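PUA domain-containing protein (Archaeoglobus fulgidus DSM 4304, PDB 2Q07) is of unknown function but belongs to the archaeosine synthase type 1 family, probably binds RNA and may act in archaeosine-tRNA biosynthesis. Local coordinates at residues A[31-36]-A[115-120]. Residues are numbered along the deposited sequence; the frame is centred on the assembly and turned at random.
Sequences TVLLLP and KVVAHV
The His119 imidazole is the one aromatic ring here; Leu35 CD2 approaches it obliquely and lies 4.0 Å from His119 CB. Both ring nitrogens are hydrogen-bonded, ND1 to Thr142 OG1 and NE2 to Val147 O. The puckered ring of Pro36 slides past Val120 in the opposite direction, with Val120 CG1 3.5 Å from Pro36 N.

These groups sit at the C-terminal end of two parallel neighbours, 31-36 and 115-118, between strands 61-65 and 138-141 in the mixed sheet of the DUF5591 domain, which is assigned to the UDG-like clan. Their amides interlock in a short ladder: Val32 N to Lys115 O, Val117 N to Val32 O at 2.9 Å, then Leu34 N to Val117 O at 2.8 Å and almost straight (178°). Leu34 O takes the last bond, from His119 N, more bent at 137°, where 115-120 leaves the strand through an inverse gamma turn centred on His119.

One face carries Val32, Leu34, Val116 and Ala118. With CG anti to its carbonyl carbon (chi1 -52°), Leu34 crosses obliquely onto Val116, CD1 a tight 3.4 Å from Val116 CG1, while Val32 CG1 lies beside Val116 CG2. Thr31, Leu33, Lys115 and Val117 line the other face, where Leu156 of helix 150-160 covers Leu33 and Val117. Lys115 runs beside Thr31, its CE 3.8 Å from Thr31 CG2, before the bent chain carries NZ to a salt bridge with Glu159.

Chemically, main-chain bonds fix the register and Val and Leu side chains pack on both faces; the paired imidazole nitrogens restrict ring rotation, and the Glu159 carboxylate would favour a charged Lys115.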
ATOM      1  N   THR A  31     -16.287   1.549  -9.907  1.00 13.77           N
ATOM      2  CA  THR A  31     -16.999   1.969  -8.706  1.00 14.37           C
ATOM      3  C   THR A  31     -16.077   1.860  -7.493  1.00 15.10           C
ATOM      4  O   THR A  31     -15.273   0.938  -7.399  1.00 13.55           O
ATOM      5  CB  THR A  31     -18.255   1.087  -8.471  1.00 15.32           C
ATOM      6  OG1 THR A  31     -19.185   1.302  -9.536  1.00 16.68           O
ATOM      7  CG2 THR A  31     -18.929   1.430  -7.146  1.00 15.72           C
ATOM      8  N   VAL A  32     -16.173   2.818  -6.575  1.00 15.58           N
ATOM      9  CA  VAL A  32     -15.354   2.765  -5.371  1.00 14.05           C
ATOM     10  C   VAL A  32     -16.233   2.866  -4.127  1.00 14.96           C
ATOM     11  O   VAL A  32     -17.097   3.741  -4.027  1.00 16.45           O
ATOM     12  CB  VAL A  32     -14.293   3.892  -5.327  1.00 14.45           C
ATOM     13  CG1 VAL A  32     -14.966   5.264  -5.335  1.00 14.64           C
ATOM     14  CG2 VAL A  32     -13.432   3.736  -4.080  1.00 10.76           C
ATOM     15  N   LEU A  33     -16.003   1.957  -3.188  1.00 13.85           N
ATOM     16  CA  LEU A  33     -16.739   1.915  -1.934  1.00 12.37           C
ATOM     17  C   LEU A  33     -15.968   2.645  -0.825  1.00 12.76           C
ATOM     18  O   LEU A  33     -14.797   2.334  -0.564  1.00 11.91           O
ATOM     19  CB  LEU A  33     -16.957   0.453  -1.533  1.00 10.56           C
ATOM     20  CG  LEU A  33     -17.642   0.185  -0.202  1.00  8.80           C
ATOM     21  CD1 LEU A  33     -19.037   0.782  -0.224  1.00  8.17           C
ATOM     22  CD2 LEU A  33     -17.685  -1.324   0.039  1.00 11.20           C
ATOM     23  N   LEU A  34     -16.608   3.618  -0.181  1.00 14.17           N
ATOM     24  CA  LEU A  34     -15.966   4.351   0.908  1.00 13.22           C
ATOM     25  C   LEU A  34     -16.426   3.744   2.235  1.00 14.87           C
ATOM     26  O   LEU A  34     -17.625   3.509   2.446  1.00 14.36           O
ATOM     27  CB  LEU A  34     -16.316   5.846   0.844  1.00 18.80           C
ATOM     28  CG  LEU A  34     -16.089   6.544  -0.504  1.00 16.79           C
ATOM     29  CD1 LEU A  34     -16.384   8.032  -0.369  1.00 19.56           C
ATOM     30  CD2 LEU A  34     -14.653   6.323  -0.970  1.00 19.12           C
ATOM     31  N   LEU A  35     -15.466   3.499   3.125  1.00 12.62           N
ATOM     32  CA  LEU A  35     -15.730   2.881   4.409  1.00 13.37           C
ATOM     33  C   LEU A  35     -15.096   3.620   5.587  1.00 14.07           C
ATOM     34  O   LEU A  35     -14.124   4.354   5.431  1.00 11.05           O
ATOM     35  CB  LEU A  35     -15.218   1.438   4.388  1.00 13.47           C
ATOM     36  CG  LEU A  35     -15.840   0.542   3.321  1.00 11.98           C
ATOM     37  CD1 LEU A  35     -15.025  -0.730   3.174  1.00 11.60           C
ATOM     38  CD2 LEU A  35     -17.282   0.245   3.708  1.00 10.12           C
ATOM     39  N   PRO A  36     -15.633   3.413   6.794  1.00 15.30           N
ATOM     40  CA  PRO A  36     -15.064   4.097   7.956  1.00 15.82           C
ATOM     41  C   PRO A  36     -13.825   3.365   8.469  1.00 17.94           C
ATOM     42  O   PRO A  36     -13.711   2.145   8.326  1.00 13.88           O
ATOM     43  CB  PRO A  36     -16.211   4.057   8.952  1.00 15.97           C
ATOM     44  CG  PRO A  36     -16.769   2.691   8.714  1.00 14.98           C
ATOM     45  CD  PRO A  36     -16.778   2.571   7.190  1.00 15.26           C
ATOM     46  N   LYS A 115     -18.606   6.108 -10.251  1.00 19.07           N
ATOM     47  CA  LYS A 115     -19.515   6.136  -9.117  1.00 19.50           C
ATOM     48  C   LYS A 115     -18.800   5.925  -7.781  1.00 18.12           C
ATOM     49  O   LYS A 115     -17.893   5.101  -7.664  1.00 15.65           O
ATOM     50  CB  LYS A 115     -20.603   5.071  -9.294  1.00 20.07           C
ATOM     51  CG  LYS A 115     -21.770   5.238  -8.334  1.00 22.91           C
ATOM     52  CD  LYS A 115     -21.837   4.102  -7.342  1.00 23.33           C
ATOM     53  CE  LYS A 115     -22.405   2.847  -7.986  1.00 24.42           C
ATOM     54  NZ  LYS A 115     -23.870   2.977  -8.196  1.00 24.98           N
ATOM     55  N   VAL A 116     -19.219   6.694  -6.783  1.00 16.26           N
ATOM     56  CA  VAL A 116     -18.663   6.624  -5.441  1.00 16.11           C
ATOM     57  C   VAL A 116     -19.792   6.232  -4.482  1.00 17.58           C
ATOM     58  O   VAL A 116     -20.776   6.958  -4.357  1.00 18.38           O
ATOM     59  CB  VAL A 116     -18.098   8.011  -4.993  1.00 16.47           C
ATOM     60  CG1 VAL A 116     -17.630   7.957  -3.533  1.00 14.88           C
ATOM     61  CG2 VAL A 116     -16.969   8.438  -5.897  1.00 14.54           C
ATOM     62  N   VAL A 117     -19.667   5.072  -3.836  1.00 16.98           N
ATOM     63  CA  VAL A 117     -20.659   4.633  -2.869  1.00 16.41           C
ATOM     64  C   VAL A 117     -20.121   4.925  -1.473  1.00 16.66           C
ATOM     65  O   VAL A 117     -19.212   4.239  -0.988  1.00 16.88           O
ATOM     66  CB  VAL A 117     -20.940   3.115  -2.956  1.00 17.23           C
ATOM     67  CG1 VAL A 117     -22.024   2.760  -1.977  1.00 15.80           C
ATOM     68  CG2 VAL A 117     -21.332   2.729  -4.360  1.00 14.56           C
ATOM     69  N   ALA A 118     -20.682   5.939  -0.828  1.00 13.71           N
ATOM     70  CA  ALA A 118     -20.249   6.330   0.506  1.00 14.42           C
ATOM     71  C   ALA A 118     -20.960   5.545   1.607  1.00 14.87           C
ATOM     72  O   ALA A 118     -22.050   5.915   2.029  1.00 15.09           O
ATOM     73  CB  ALA A 118     -20.479   7.821   0.703  1.00 12.93           C
ATOM     74  N   HIS A 119     -20.343   4.466   2.078  1.00 13.66           N
ATOM     75  CA  HIS A 119     -20.958   3.676   3.131  1.00 16.10           C
ATOM     76  C   HIS A 119     -20.393   4.110   4.471  1.00 16.06           C
ATOM     77  O   HIS A 119     -19.661   3.369   5.130  1.00 18.31           O
ATOM     78  CB  HIS A 119     -20.707   2.188   2.930  1.00 12.02           C
ATOM     79  CG  HIS A 119     -21.705   1.322   3.628  1.00 14.43           C
ATOM     80  ND1 HIS A 119     -23.017   1.220   3.216  1.00 17.05           N
ATOM     81  CD2 HIS A 119     -21.601   0.557   4.738  1.00 13.66           C
ATOM     82  CE1 HIS A 119     -23.677   0.430   4.041  1.00 16.07           C
ATOM     83  NE2 HIS A 119     -22.842   0.016   4.976  1.00 15.72           N
ATOM     84  N   VAL A 120     -20.752   5.320   4.869  1.00 17.87           N
ATOM     85  CA  VAL A 120     -20.267   5.901   6.110  1.00 20.22           C
ATOM     86  C   VAL A 120     -21.335   6.818   6.681  1.00 21.21           C
ATOM     87  O   VAL A 120     -22.277   7.198   5.980  1.00 20.86           O
ATOM     88  CB  VAL A 120     -19.000   6.735   5.850  1.00 19.60           C
ATOM     89  CG1 VAL A 120     -17.848   5.838   5.456  1.00 18.67           C
ATOM     90  CG2 VAL A 120     -19.272   7.733   4.738  1.00 19.12           C
TER